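Long-range contacts in malyl-CoA lyase/beta-methylmalyl-CoA lyase (Methylobacterium extorquens, PDB 5UGR), which belongs to the HpcH/HpaI aldolase/citrate lyase family, whose members are built on a TIM barrel, and binds a magnesium ion: residues A[19-24]-A[44-49]; A[36-41]-A[72-77]; A[23-28]-A[56-61]; A[79-84]-A[104-109]. One frame throughout, in Å; residues are numbered along the deposited sequence. Where two conformers were deposited one is given.

Contact 1. Residues A[19-24]-A[44-49]. With MG (magnesium ion), chain B.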
# COMPACT_ATOMS: atom_id res chain seq x y z
N ALA A 19 -15.74 16.21 30.07
CA ALA A 19 -16.10 14.83 30.27
C ALA A 19 -17.07 14.69 31.41
O ALA A 19 -16.78 15.14 32.52
CB ALA A 19 -14.86 14.04 30.59
N VAL A 20 -18.20 14.03 31.17
CA VAL A 20 -19.22 13.87 32.22
C VAL A 20 -19.67 12.40 32.28
O VAL A 20 -20.23 11.91 31.31
CB VAL A 20 -20.43 14.77 31.99
CG1 VAL A 20 -21.37 14.69 33.22
CG2 VAL A 20 -20.06 16.20 31.69
N PRO A 21 -19.50 11.72 33.42
CA PRO A 21 -19.93 10.34 33.47
C PRO A 21 -21.44 10.15 33.38
O PRO A 21 -22.19 10.80 34.11
CB PRO A 21 -19.39 9.81 34.79
CG PRO A 21 -18.40 10.80 35.26
CD PRO A 21 -18.79 12.13 34.64
N GLY A 22 -21.86 9.19 32.54
CA GLY A 22 -23.30 8.93 32.39
C GLY A 22 -23.96 8.32 33.61
O GLY A 22 -25.21 8.21 33.69
N SER A 23 -23.13 7.82 34.50
CA SER A 23 -23.59 7.22 35.73
C SER A 23 -24.00 8.26 36.77
O SER A 23 -24.47 7.86 37.81
CB SER A 23 -22.53 6.28 36.28
OG SER A 23 -21.29 6.95 36.36
N ASN A 24 -23.82 9.55 36.48
CA ASN A 24 -24.14 10.59 37.43
C ASN A 24 -25.10 11.62 36.83
O ASN A 24 -24.68 12.65 36.28
CB ASN A 24 -22.87 11.23 37.94
CG ASN A 24 -23.12 12.10 39.20
OD1 ASN A 24 -24.16 12.73 39.33
ND2 ASN A 24 -22.19 12.07 40.15
N GLU A 44 -17.92 4.92 28.75
CA GLU A 44 -16.69 4.11 28.66
C GLU A 44 -15.88 4.22 29.96
O GLU A 44 -16.36 3.80 31.03
CB GLU A 44 -15.94 4.45 27.33
CG GLU A 44 -14.82 3.45 26.95
CD GLU A 44 -13.41 3.99 26.89
OE1 GLU A 44 -13.22 5.16 27.32
OE2 GLU A 44 -12.51 3.21 26.44
N ASP A 45 -14.67 4.79 29.90
CA ASP A 45 -13.69 4.64 30.99
C ASP A 45 -14.27 4.99 32.42
O ASP A 45 -13.97 4.30 33.40
CB ASP A 45 -12.48 5.56 30.78
CG ASP A 45 -11.41 5.02 29.86
OD1 ASP A 45 -11.26 3.77 29.76
OD2 ASP A 45 -10.69 5.90 29.21
N ALA A 46 -15.03 6.08 32.54
CA ALA A 46 -15.49 6.50 33.87
C ALA A 46 -16.64 5.73 34.42
O ALA A 46 -17.06 6.00 35.54
CB ALA A 46 -15.82 8.01 33.86
N VAL A 47 -17.18 4.77 33.66
CA VAL A 47 -18.38 4.05 34.10
C VAL A 47 -18.04 2.58 34.31
O VAL A 47 -17.56 1.90 33.40
CB VAL A 47 -19.52 4.20 33.10
CG1 VAL A 47 -20.77 3.45 33.57
CG2 VAL A 47 -19.88 5.65 32.80
N ALA A 48 -18.29 2.09 35.52
CA ALA A 48 -17.97 0.69 35.84
C ALA A 48 -18.85 -0.21 34.99
O ALA A 48 -19.97 0.15 34.70
CB ALA A 48 -18.21 0.39 37.30
N PRO A 49 -18.37 -1.41 34.65
CA PRO A 49 -19.19 -2.37 33.89
C PRO A 49 -20.61 -2.54 34.42
O PRO A 49 -21.55 -2.46 33.64
CB PRO A 49 -18.40 -3.67 34.04
CG PRO A 49 -16.95 -3.15 33.94
CD PRO A 49 -16.99 -1.91 34.82
MG MG B . -9.39 5.82 27.57
O HOH W 1 -9.93 3.78 27.32
O HOH W 2 -11.03 6.33 26.45
O HOH W 3 -9.01 7.83 27.92
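Two first torsions set the meeting of Val-47 with Ser-23. Chi1 of Val-47, -180°, sets CG1 anti to the backbone N, which leaves CG2 beside that N and anti to the carbonyl carbon, while chi1 of Ser-23, 52°, places OG between its own N and carbonyl carbon. The hydroxyl then meets the methyl, OG to CG2 4.0 Å, and the same CG2 lies 4.1 Å from Gly-22 N. Alongside, the ring of Pro-21 rests against the Ala-46 methyl, CG to CB 4.0 Å. No hydrogen bond crosses between 19-24 and 44-49, so the joint is van der Waals packing of modest extent, 153 Å² summed over both sides.

Each segment contains a type I beta turn, closed by Asn-24 N to Pro-21 O (3.1 Å) and by Val-47 N to Glu-44 O (2.9 Å). The second turn also presents the metal ligand: Asp-45 OD2 binds the magnesium ion at 2.1 Å, together with three waters, Glu-140 and Asp-167. Glu-44 acts from the second shell. Its OE1 takes the Asp-45 N-H at 3.0 Å from above the carboxylate plane, and its two oxygens accept from two metal-bound waters. Asp-45 OD1 also forms a salt bridge with Arg-301 of a second subunit, so the site borders a subunit interface.

In the fold, 19-24 runs off strand 16-21 toward helix 25-32. The loop holding 44-49 leaves the adjacent strand 38-42 toward helix 52-65; Asp-42 of that strand accepts from Ala-46 N, and the loop lies beside the end of strand 16-21.

Contact 2. Residues A[36-41]-A[72-77]; sequences ADVIFL and TMMIRI
The Phe-40 ring and the Arg-76 side chain lie side by side and point the same way, with ring and guanidinium planes 57° apart. CE1 of Phe-40 sits 3.5 Å above one guanidinium face, offset toward its rim, and is 3.7 Å from Arg-76 NE. That NE has its salt bridge with Asp-42, consistent with the group being held beside the ring.

On the same face of the sheet Met-74 is modelled in two conformers. In the given one CE touches Phe-40 CB at 3.8 Å and also Val-38 CG1; for the other conformer this contact is doubtful. The opposite face carries Ile-39 and Met-73, also side by side. Chi3 of Met-73, -57°, turns CE back so that it lies 3.9 Å from Ile-39 CB; Leu-41 CG meets the same methyl at 4.1 Å.

Between the two faces runs a parallel ladder of five backbone bonds, from Thr-72 N to Asp-37 O (3.1 Å) through to Arg-76 N to Leu-41 O (3.0 Å). The short strand axes are 31° apart, a twist expected of a barrel.

The two strands belong to one beta-alpha-beta unit, joined through helix 52-65, with strand 16-21 flanking one side and strand 101-104 the other.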
# COMPACT_ATOMS: atom_id res chain seq x y z
N ALA A 36 -18.60 25.02 28.95
CA ALA A 36 -17.85 24.16 28.01
C ALA A 36 -18.38 24.33 26.62
O ALA A 36 -19.60 24.44 26.41
CB ALA A 36 -18.00 22.72 28.41
N ASP A 37 -17.48 24.27 25.64
CA ASP A 37 -17.88 24.31 24.22
C ASP A 37 -18.47 22.99 23.77
O ASP A 37 -19.39 22.94 22.96
CB ASP A 37 -16.70 24.64 23.34
CG ASP A 37 -16.16 26.09 23.51
OD1 ASP A 37 -16.93 26.98 23.96
OD2 ASP A 37 -14.99 26.33 23.09
N VAL A 38 -17.81 21.92 24.21
CA VAL A 38 -18.14 20.56 23.80
C VAL A 38 -18.29 19.75 25.08
O VAL A 38 -17.49 19.91 25.99
CB VAL A 38 -16.96 19.94 22.96
CG1 VAL A 38 -17.24 18.50 22.58
CG2 VAL A 38 -16.68 20.76 21.70
N ILE A 39 -19.30 18.89 25.14
CA ILE A 39 -19.46 17.97 26.26
C ILE A 39 -19.57 16.56 25.72
O ILE A 39 -20.33 16.33 24.77
CB ILE A 39 -20.74 18.28 27.12
CG1 ILE A 39 -20.55 19.63 27.82
CG2 ILE A 39 -20.97 17.15 28.15
CD1 ILE A 39 -21.75 20.08 28.65
N PHE A 40 -18.82 15.63 26.32
CA PHE A 40 -19.13 14.23 26.07
C PHE A 40 -19.67 13.57 27.30
O PHE A 40 -19.15 13.74 28.40
CB PHE A 40 -17.98 13.42 25.41
CG PHE A 40 -16.82 13.05 26.29
CD1 PHE A 40 -16.86 11.96 27.14
CD2 PHE A 40 -15.59 13.69 26.12
CE1 PHE A 40 -15.73 11.58 27.85
CE2 PHE A 40 -14.47 13.31 26.80
CZ PHE A 40 -14.54 12.22 27.68
N LEU A 41 -20.79 12.86 27.07
CA LEU A 41 -21.41 12.04 28.06
C LEU A 41 -20.83 10.64 27.97
O LEU A 41 -20.93 9.99 26.89
CB LEU A 41 -22.93 12.06 27.88
CG LEU A 41 -23.57 13.46 27.81
CD1 LEU A 41 -25.10 13.34 27.67
CD2 LEU A 41 -23.19 14.32 29.05
N THR A 72 -21.84 21.59 21.55
CA THR A 72 -21.66 20.36 20.76
C THR A 72 -21.77 19.18 21.73
O THR A 72 -20.91 19.04 22.61
CB THR A 72 -20.33 20.35 20.02
OG1 THR A 72 -20.25 21.47 19.13
CG2 THR A 72 -20.12 19.08 19.25
N MET A 73 -22.78 18.34 21.53
CA MET A 73 -23.08 17.25 22.45
C MET A 73 -22.64 15.93 21.85
O MET A 73 -22.99 15.57 20.72
CB MET A 73 -24.58 17.23 22.79
CG MET A 73 -25.03 18.41 23.62
SD MET A 73 -24.08 18.68 25.15
CE MET A 73 -24.30 17.08 25.97
N MET A 74 -21.86 15.20 22.66
CA MET A 74 -21.21 13.97 22.22
C MET A 74 -21.43 12.85 23.24
O MET A 74 -21.69 13.13 24.41
CB MET A 74 -19.70 14.28 22.05
CG MET A 74 -18.83 13.22 21.38
SD MET A 74 -17.35 13.96 20.63
CE MET A 74 -16.50 14.59 22.08
N ILE A 75 -21.27 11.61 22.80
CA ILE A 75 -21.13 10.49 23.73
C ILE A 75 -19.80 9.79 23.45
O ILE A 75 -19.38 9.69 22.28
CB ILE A 75 -22.26 9.47 23.59
CG1 ILE A 75 -22.47 8.96 22.13
CG2 ILE A 75 -23.56 10.02 24.15
CD1 ILE A 75 -23.52 7.91 21.87
N ARG A 76 -19.15 9.35 24.54
CA ARG A 76 -17.99 8.46 24.41
C ARG A 76 -18.54 7.04 24.58
O ARG A 76 -18.97 6.63 25.67
CB ARG A 76 -16.86 8.74 25.35
CG ARG A 76 -15.70 7.74 25.12
CD ARG A 76 -14.41 8.10 25.82
NE ARG A 76 -14.52 8.15 27.29
CZ ARG A 76 -13.52 8.50 28.10
NH1 ARG A 76 -12.32 8.78 27.57
NH2 ARG A 76 -13.68 8.68 29.41
N ILE A 77 -18.65 6.35 23.44
CA ILE A 77 -19.10 4.97 23.41
C ILE A 77 -18.06 4.02 23.97
O ILE A 77 -16.91 4.37 24.13
CB ILE A 77 -19.56 4.51 22.01
CG1 ILE A 77 -18.40 4.58 20.99
CG2 ILE A 77 -20.70 5.39 21.54
CD1 ILE A 77 -18.78 4.07 19.63
O HOH W 4 -19.05 23.69 20.06

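Contact 3. Residues A[23-28]-A[56-61]; sequences SNPTFM and RKNIIQ
Asn-58 overlaps the Pro-25 ring with its amide end: ND2 lies 3.8 Å from Pro-25 CG, and the two side chains meet at a slant. The pair joins two outer helices of the TIM barrel, 25-32 and 52-65, near the beginning of the first. Nearer its base Asn-58 is also met by Met-28, which crosses it at about a right angle and sets CE 3.7 Å from Asn-58 CB. Chi3 of Met-28, -77°, swings that methyl out of line with an otherwise extended chain. The sulfur before it touches the next residue of the opposite helix, SD to Ile-59 CG1 4.0 Å, again at roughly a right angle. One thioether thus bears on two successive side chains.

No hydrogen bond runs between 23-28 and 56-61, and 200 Å² is buried in all. The polar end of Asn-58 is nevertheless satisfied: OD1 accepts from Gln-54 NE2, one turn earlier in its own helix, and ND2 donates to Gly-22 O. These two bonds fix the rotation of the amide, and the second ties helix 52-65 to the turn leading into helix 25-32. Toward the barrel, both Met-28 and Ile-59 pack on Leu-41 of strand 38-42, which places the joint over the sheet.

Helix 25-32 starts here with Asn-24 as its N-cap. Backbone N of Met-28 donates to Asn-24 O at 2.9 Å, the first helical turn. The side chain makes the capping bond: Asn-24 OD1 accepts from Phe-27 N at 2.9 Å with an N-H...O angle of 161°, the donor standing 58° above the carboxamide plane.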
# COMPACT_ATOMS: atom_id res chain seq x y z
N SER A 23 -23.13 7.82 34.50
CA SER A 23 -23.59 7.22 35.73
C SER A 23 -24.00 8.26 36.77
O SER A 23 -24.47 7.86 37.81
CB SER A 23 -22.53 6.28 36.28
OG SER A 23 -21.29 6.95 36.36
N ASN A 24 -23.82 9.55 36.48
CA ASN A 24 -24.14 10.59 37.43
C ASN A 24 -25.10 11.62 36.83
O ASN A 24 -24.68 12.65 36.28
CB ASN A 24 -22.87 11.23 37.94
CG ASN A 24 -23.12 12.10 39.20
OD1 ASN A 24 -24.16 12.73 39.33
ND2 ASN A 24 -22.19 12.07 40.15
N PRO A 25 -26.42 11.39 36.98
CA PRO A 25 -27.38 12.32 36.42
C PRO A 25 -27.30 13.72 37.00
O PRO A 25 -27.61 14.66 36.28
CB PRO A 25 -28.73 11.69 36.77
CG PRO A 25 -28.45 10.26 36.85
CD PRO A 25 -27.08 10.16 37.44
N THR A 26 -26.87 13.86 38.25
CA THR A 26 -26.74 15.17 38.90
C THR A 26 -25.64 15.95 38.24
O THR A 26 -25.81 17.12 37.89
CB THR A 26 -26.51 14.99 40.41
OG1 THR A 26 -27.65 14.31 40.96
CG2 THR A 26 -26.30 16.36 41.14
N PHE A 27 -24.51 15.27 37.98
CA PHE A 27 -23.38 15.91 37.31
C PHE A 27 -23.77 16.26 35.90
O PHE A 27 -23.43 17.36 35.39
CB PHE A 27 -22.18 14.98 37.36
CG PHE A 27 -21.52 14.87 38.73
CD1 PHE A 27 -22.05 15.46 39.88
CD2 PHE A 27 -20.33 14.09 38.86
CE1 PHE A 27 -21.43 15.30 41.11
CE2 PHE A 27 -19.71 13.95 40.10
CZ PHE A 27 -20.26 14.56 41.22
N MET A 28 -24.52 15.38 35.23
CA MET A 28 -24.98 15.76 33.88
C MET A 28 -25.84 17.00 33.86
O MET A 28 -25.66 17.91 33.02
CB MET A 28 -25.69 14.65 33.10
CG MET A 28 -24.75 13.50 32.78
SD MET A 28 -25.43 12.29 31.61
CE MET A 28 -26.53 11.39 32.70
N ARG A 56 -26.42 4.24 30.13
CA ARG A 56 -26.98 4.40 28.79
C ARG A 56 -28.37 4.99 28.85
O ARG A 56 -28.73 5.96 28.14
CB ARG A 56 -26.93 3.06 28.05
CG ARG A 56 -27.24 3.17 26.60
CD ARG A 56 -27.28 1.82 25.91
NE ARG A 56 -26.05 1.02 26.07
CZ ARG A 56 -25.91 -0.21 26.58
NH1 ARG A 56 -26.92 -0.85 27.17
NH2 ARG A 56 -24.74 -0.81 26.55
N LYS A 57 -29.16 4.44 29.77
CA LYS A 57 -30.49 5.01 29.99
C LYS A 57 -30.48 6.45 30.50
O LYS A 57 -31.23 7.30 30.03
CB LYS A 57 -31.26 4.09 30.96
CG LYS A 57 -31.57 2.72 30.40
CD LYS A 57 -32.28 1.91 31.50
CE LYS A 57 -32.46 0.47 31.05
NZ LYS A 57 -32.91 -0.40 32.16
N ASN A 58 -29.57 6.72 31.43
CA ASN A 58 -29.40 8.06 31.98
C ASN A 58 -29.07 9.05 30.89
O ASN A 58 -29.63 10.18 30.85
CB ASN A 58 -28.31 8.12 33.04
CG ASN A 58 -28.61 7.30 34.29
OD1 ASN A 58 -29.77 6.94 34.60
ND2 ASN A 58 -27.57 7.03 35.05
N ILE A 59 -28.16 8.64 29.99
CA ILE A 59 -27.79 9.55 28.91
C ILE A 59 -28.90 9.86 27.90
O ILE A 59 -29.07 10.97 27.43
CB ILE A 59 -26.50 8.97 28.21
CG1 ILE A 59 -25.30 9.21 29.14
CG2 ILE A 59 -26.27 9.65 26.85
CD1 ILE A 59 -24.00 8.54 28.72
N ILE A 60 -29.71 8.85 27.60
CA ILE A 60 -30.84 9.07 26.74
C ILE A 60 -31.77 10.13 27.37
O ILE A 60 -32.21 11.08 26.71
CB ILE A 60 -31.59 7.75 26.49
CG1 ILE A 60 -30.77 6.86 25.52
CG2 ILE A 60 -32.96 8.04 25.89
CD1 ILE A 60 -31.28 5.45 25.35
N GLN A 61 -32.03 9.97 28.66
CA GLN A 61 -32.91 10.91 29.38
C GLN A 61 -32.27 12.31 29.37
O GLN A 61 -32.94 13.33 29.05
CB GLN A 61 -33.22 10.40 30.82
CG GLN A 61 -33.77 11.50 31.73
CD GLN A 61 -34.32 11.00 33.04
OE1 GLN A 61 -35.44 11.30 33.36
NE2 GLN A 61 -33.52 10.27 33.83

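Contact 4. Residues A[79-84]-A[104-109]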
# COMPACT_ATOMS: atom_id res chain seq x y z
N GLY A 79 -15.63 0.63 24.02
CA GLY A 79 -14.63 0.15 23.05
C GLY A 79 -15.18 -0.90 22.08
O GLY A 79 -16.12 -1.65 22.39
N LEU A 80 -14.65 -0.90 20.87
CA LEU A 80 -15.08 -1.84 19.84
C LEU A 80 -14.82 -3.29 20.23
O LEU A 80 -15.39 -4.21 19.64
CB LEU A 80 -14.43 -1.54 18.47
CG LEU A 80 -15.14 -0.44 17.63
CD1 LEU A 80 -14.97 0.93 18.29
CD2 LEU A 80 -14.55 -0.41 16.22
N ASP A 81 -13.89 -3.46 21.16
CA ASP A 81 -13.52 -4.76 21.71
C ASP A 81 -14.45 -5.23 22.82
O ASP A 81 -14.18 -6.30 23.41
CB ASP A 81 -12.06 -4.72 22.27
CG ASP A 81 -11.85 -3.64 23.33
OD1 ASP A 81 -12.44 -2.52 23.21
OD2 ASP A 81 -11.12 -3.87 24.31
N THR A 82 -15.49 -4.48 23.09
CA THR A 82 -16.41 -4.76 24.20
C THR A 82 -17.85 -4.89 23.73
O THR A 82 -18.29 -4.23 22.81
CB THR A 82 -16.30 -3.72 25.35
OG1 THR A 82 -16.91 -2.46 25.00
CG2 THR A 82 -14.88 -3.49 25.73
N HIS A 83 -18.64 -5.65 24.50
CA HIS A 83 -20.00 -5.98 24.02
C HIS A 83 -21.00 -4.83 24.18
O HIS A 83 -22.04 -4.82 23.57
CB HIS A 83 -20.55 -7.25 24.70
CG HIS A 83 -20.82 -7.12 26.17
ND1 HIS A 83 -22.05 -6.74 26.67
CD2 HIS A 83 -20.03 -7.35 27.23
CE1 HIS A 83 -22.00 -6.77 28.00
NE2 HIS A 83 -20.79 -7.13 28.36
N TYR A 84 -20.65 -3.84 25.03
CA TYR A 84 -21.54 -2.74 25.33
C TYR A 84 -21.80 -1.81 24.13
O TYR A 84 -22.81 -1.16 24.04
CB TYR A 84 -20.98 -1.87 26.44
CG TYR A 84 -20.61 -2.64 27.68
CD1 TYR A 84 -21.61 -3.06 28.59
CD2 TYR A 84 -19.28 -3.01 27.91
CE1 TYR A 84 -21.24 -3.80 29.71
CE2 TYR A 84 -18.93 -3.75 29.02
CZ TYR A 84 -19.91 -4.12 29.91
OH TYR A 84 -19.50 -4.89 30.98
N ILE A 104 -15.21 8.01 19.57
CA ILE A 104 -14.88 6.60 19.44
C ILE A 104 -13.54 6.41 20.19
O ILE A 104 -12.54 7.03 19.84
CB ILE A 104 -14.69 6.15 17.99
CG1 ILE A 104 -15.89 6.54 17.12
CG2 ILE A 104 -14.46 4.65 17.92
CD1 ILE A 104 -15.65 6.37 15.62
N PRO A 105 -13.50 5.55 21.21
CA PRO A 105 -12.30 5.35 22.02
C PRO A 105 -11.32 4.34 21.41
O PRO A 105 -11.72 3.46 20.61
CB PRO A 105 -12.88 4.83 23.36
CG PRO A 105 -14.03 3.97 22.89
CD PRO A 105 -14.64 4.75 21.75
N LYS A 106 -10.05 4.51 21.80
CA LYS A 106 -9.06 3.47 21.57
C LYS A 106 -8.88 3.12 20.11
O LYS A 106 -8.60 1.99 19.74
CB LYS A 106 -9.31 2.21 22.40
CG LYS A 106 -9.53 2.48 23.86
CD LYS A 106 -9.80 1.24 24.67
CE LYS A 106 -10.80 0.25 24.07
NZ LYS A 106 -11.14 -0.84 25.06
N VAL A 107 -9.06 4.10 19.22
CA VAL A 107 -9.06 3.75 17.78
C VAL A 107 -7.65 3.30 17.36
O VAL A 107 -6.64 3.92 17.71
CB VAL A 107 -9.53 4.95 16.91
CG1 VAL A 107 -9.42 4.65 15.41
CG2 VAL A 107 -10.97 5.29 17.27
N GLY A 108 -7.61 2.18 16.65
CA GLY A 108 -6.33 1.56 16.26
C GLY A 108 -6.04 1.61 14.79
O GLY A 108 -4.90 1.77 14.40
N VAL A 109 -7.06 1.44 13.97
CA VAL A 109 -6.92 1.37 12.51
C VAL A 109 -8.13 2.06 11.85
O VAL A 109 -9.20 2.21 12.46
CB VAL A 109 -6.81 -0.09 12.00
CG1 VAL A 109 -5.60 -0.78 12.56
CG2 VAL A 109 -8.06 -0.91 12.32
O HOH W 5 -12.23 0.67 20.56
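The backbones come nearest at Gly-79 and Pro-105, CA to CA 5.8 Å, where Gly-79 opens a type I beta turn that ends at Thr-82. In the TIM barrel, 79-84 lies in the loop that follows strand 72-76, while 104-109 begins on the last residue of strand 101-104 and continues as loop. The turn is closed at Gly-79 O, which receives both Thr-82 N and Thr-82 OG1, the hydroxyl at 2.8 Å.

The polar link is a salt bridge between Asp-81 and Lys-106, whose side chains cross at about a right angle. Lys-106 bends at chi3, -45°, which carries CE back toward the turn, 4.0 Å from Gly-79 CA. Its NZ donates to Asp-81 OD1 at 2.8 Å, on the syn lone pair, and more weakly to OD2 at 3.1 Å. NZ also forms a salt bridge with Asp-304 of a second subunit. Lys-106 N donates to Glu-140, a ligand of the magnesium ion, which ties this loop to the metal site.

A water also bridges the backbones, accepting from Leu-80 N at 2.9 Å and donating to Pro-105 O at 2.8 Å. Elsewhere the contact is apolar: Leu-80 CD1 meets Ile-104 CG2 at 3.8 Å.

The four contacts cluster on the first four strands of the barrel and the loops and helices after them. Contacts 1 and 3 share Ser-23 and Asn-24, with centres about 9 Å apart, and Gly-22 CA lies 3.8 Å from Ile-59 CD1. In contact 2, Leu-41 CB meets Ile-59 CD1 of contact 3 at 3.8 Å, and Val-20 N of contact 1 lies 2.9 Å from Phe-40 O. Contact 1 supplies a magnesium ligand; the side chains of Arg-76 and Lys-106 are, at their nearest atoms, about 4 and 5 Å from the ion. Glu-44 reaches contact 2 through OE1 to Arg-76 NE, a long and weak ion pair, and contact 4 through OE2, 3.5 Å from Pro-105 CB.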